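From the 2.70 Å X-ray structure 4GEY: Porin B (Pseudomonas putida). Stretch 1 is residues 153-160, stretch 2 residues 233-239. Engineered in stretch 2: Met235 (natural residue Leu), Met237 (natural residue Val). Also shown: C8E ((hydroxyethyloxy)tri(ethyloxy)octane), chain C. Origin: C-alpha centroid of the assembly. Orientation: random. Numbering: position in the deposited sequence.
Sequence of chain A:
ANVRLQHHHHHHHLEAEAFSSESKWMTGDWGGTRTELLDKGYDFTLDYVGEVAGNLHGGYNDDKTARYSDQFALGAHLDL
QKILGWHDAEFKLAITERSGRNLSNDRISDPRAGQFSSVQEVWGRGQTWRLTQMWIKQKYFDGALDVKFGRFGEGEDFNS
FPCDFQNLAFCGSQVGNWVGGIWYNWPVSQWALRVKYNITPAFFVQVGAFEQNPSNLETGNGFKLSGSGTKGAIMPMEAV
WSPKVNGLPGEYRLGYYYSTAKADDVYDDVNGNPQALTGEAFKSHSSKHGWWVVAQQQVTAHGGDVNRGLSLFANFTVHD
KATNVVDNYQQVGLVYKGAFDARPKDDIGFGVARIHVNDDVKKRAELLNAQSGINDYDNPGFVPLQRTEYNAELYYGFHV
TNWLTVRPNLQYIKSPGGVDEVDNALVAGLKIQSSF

Stretch 1 (153-160) GEGEDFNS
Stretch 2 (233-239) AIMPMEA

Stretch 2 is a strand throughout, running on at both ends, and its side chains alternate. Ile234, Pro236 and Glu238 point toward stretch 1; Met235 points away, as does Met237. In stretch 1, residues 154-156 have helical phi/psi, and Phe158 N donates a hydrogen bond to Glu154 O at 2.8 Å. Ser160 OG donates a hydrogen bond to Gly155 O at 2.8 Å. The closest CA pair is Phe158 CA and Glu238 CA, 6.9 Å apart.

Ala233 makes no contact. Ile234 (chi1 m, chi2 t) places CD1 3.6 Å from OE2 of Glu154, whose chi1 is m and chi2 p. Met235, engineered and present as selenomethionine, takes t, t and a chi3 of 94°.

Pro236, C-gamma endo, covers one face of the Phe158 ring. Pro236 CG lies 3.5 Å from the centroid of the Phe158 ring, 1° off the normal, a CH-pi contact. Pro236 CB is 3.6 Å from Phe158 CD2. Phe158 has chi1 m and chi2 89°.

Met237, also engineered selenomethionine (m, t, p), brings CE 3.7 Å from C6 of the detergent C8E.

Glu238 extends (t, t, chi3 25°) to the backbone of stretch 1. Asn159, at phi/psi 60/27, donates its N-H in a hydrogen bond from Asn159 N to Glu238 OE2 at 3.0 Å and, in a weak one, to Glu238 OE1 at 3.4 Å. Ala239 is out of reach.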

# COMPACT_ATOMS: atom_id res chain seq x y z
N GLY A 153 -4.24 6.72 7.56
CA GLY A 153 -4.00 6.88 6.13
C GLY A 153 -5.21 6.45 5.32
O GLY A 153 -6.03 5.67 5.80
N GLU A 154 -5.32 6.96 4.09
CA GLU A 154 -6.49 6.70 3.25
C GLU A 154 -6.73 5.20 3.01
O GLU A 154 -7.88 4.73 2.97
CB GLU A 154 -6.38 7.44 1.90
CG GLU A 154 -6.55 8.97 1.92
CD GLU A 154 -5.26 9.72 2.23
OE1 GLU A 154 -4.27 9.07 2.66
OE2 GLU A 154 -5.23 10.96 2.04
N GLY A 155 -5.64 4.45 2.90
CA GLY A 155 -5.71 3.05 2.52
C GLY A 155 -6.34 2.16 3.56
O GLY A 155 -6.73 1.03 3.27
N GLU A 156 -6.42 2.67 4.78
CA GLU A 156 -7.01 1.93 5.89
C GLU A 156 -8.52 1.73 5.71
O GLU A 156 -9.07 0.75 6.22
CB GLU A 156 -6.69 2.67 7.19
CG GLU A 156 -7.34 2.10 8.43
CD GLU A 156 -6.82 2.74 9.70
OE1 GLU A 156 -5.59 2.86 9.85
OE2 GLU A 156 -7.64 3.14 10.55
N ASP A 157 -9.20 2.64 5.01
CA ASP A 157 -10.63 2.48 4.73
C ASP A 157 -10.93 2.43 3.24
O ASP A 157 -11.85 1.76 2.80
CB ASP A 157 -11.43 3.61 5.36
CG ASP A 157 -11.34 3.60 6.87
OD1 ASP A 157 -10.28 4.02 7.38
OD2 ASP A 157 -12.33 3.18 7.53
N PHE A 158 -10.14 3.16 2.47
CA PHE A 158 -10.42 3.30 1.05
C PHE A 158 -9.45 2.47 0.21
O PHE A 158 -8.26 2.40 0.53
CB PHE A 158 -10.36 4.79 0.67
CG PHE A 158 -11.37 5.65 1.40
CD1 PHE A 158 -11.08 6.22 2.62
CD2 PHE A 158 -12.62 5.88 0.86
CE1 PHE A 158 -12.00 7.00 3.28
CE2 PHE A 158 -13.55 6.65 1.50
CZ PHE A 158 -13.24 7.22 2.72
N ASN A 159 -9.97 1.80 -0.82
CA ASN A 159 -9.11 1.12 -1.79
C ASN A 159 -8.26 0.06 -1.08
O ASN A 159 -7.16 -0.28 -1.51
CB ASN A 159 -8.24 2.17 -2.51
CG ASN A 159 -7.37 1.58 -3.62
OD1 ASN A 159 -6.19 1.91 -3.74
ND2 ASN A 159 -7.94 0.70 -4.42
N SER A 160 -8.78 -0.44 0.04
CA SER A 160 -8.03 -1.35 0.90
C SER A 160 -7.78 -2.69 0.24
O SER A 160 -8.67 -3.24 -0.42
CB SER A 160 -8.77 -1.55 2.21
OG SER A 160 -9.10 -0.33 2.80
N ALA A 233 -7.14 19.14 0.52
CA ALA A 233 -7.84 18.00 1.10
C ALA A 233 -7.96 16.91 0.06
O ALA A 233 -8.11 17.20 -1.12
CB ALA A 233 -9.23 18.43 1.57
N ILE A 234 -7.89 15.66 0.49
CA ILE A 234 -8.25 14.56 -0.41
C ILE A 234 -9.61 14.02 -0.02
O ILE A 234 -9.90 13.78 1.15
CB ILE A 234 -7.23 13.41 -0.42
CG1 ILE A 234 -5.87 13.90 -0.92
CG2 ILE A 234 -7.76 12.24 -1.27
CD1 ILE A 234 -4.83 12.80 -1.05
N MSE A 235 -10.45 13.83 -1.02
CA MSE A 235 -11.81 13.44 -0.79
C MSE A 235 -12.09 12.15 -1.56
O MSE A 235 -12.44 12.20 -2.73
CB MSE A 235 -12.72 14.55 -1.28
CG MSE A 235 -14.18 14.33 -1.03
SE MSE A 235 -15.21 15.55 -2.16
CE MSE A 235 -15.54 14.42 -3.73
N PRO A 236 -11.90 11.00 -0.91
CA PRO A 236 -12.21 9.72 -1.57
C PRO A 236 -13.66 9.32 -1.37
O PRO A 236 -14.23 9.65 -0.33
CB PRO A 236 -11.30 8.73 -0.83
CG PRO A 236 -11.11 9.30 0.50
CD PRO A 236 -11.21 10.80 0.37
N MSE A 237 -14.24 8.65 -2.37
CA MSE A 237 -15.58 8.04 -2.26
C MSE A 237 -15.50 6.58 -2.67
O MSE A 237 -14.66 6.22 -3.50
CB MSE A 237 -16.58 8.74 -3.17
CG MSE A 237 -16.52 10.24 -3.15
SE MSE A 237 -17.50 11.03 -4.65
CE MSE A 237 -19.32 10.54 -4.12
N GLU A 238 -16.36 5.75 -2.13
CA GLU A 238 -16.26 4.33 -2.45
C GLU A 238 -17.54 3.55 -2.22
O GLU A 238 -18.31 3.85 -1.30
CB GLU A 238 -15.14 3.69 -1.64
CG GLU A 238 -14.60 2.41 -2.22
CD GLU A 238 -13.42 1.88 -1.43
OE1 GLU A 238 -13.31 2.20 -0.22
OE2 GLU A 238 -12.59 1.16 -2.02
N ALA A 239 -17.76 2.56 -3.07
CA ALA A 239 -18.82 1.59 -2.86
C ALA A 239 -18.14 0.24 -2.73
O ALA A 239 -17.25 -0.08 -3.51
CB ALA A 239 -19.80 1.60 -4.03
C1 C8E C . -17.99 6.12 -7.93
C2 C8E C . -17.97 6.24 -6.42
C3 C8E C . -19.28 5.70 -5.88
C4 C8E C . -20.01 6.75 -5.04
C5 C8E C . -20.39 6.20 -3.67
C6 C8E C . -20.02 7.21 -2.59
C7 C8E C . -21.26 7.79 -1.92
C8 C8E C . -20.94 8.63 -0.69
O9 C8E C . -21.45 7.99 0.46
C10 C8E C . -21.80 8.90 1.49
C11 C8E C . -22.20 8.17 2.78
O12 C8E C . -23.01 9.01 3.59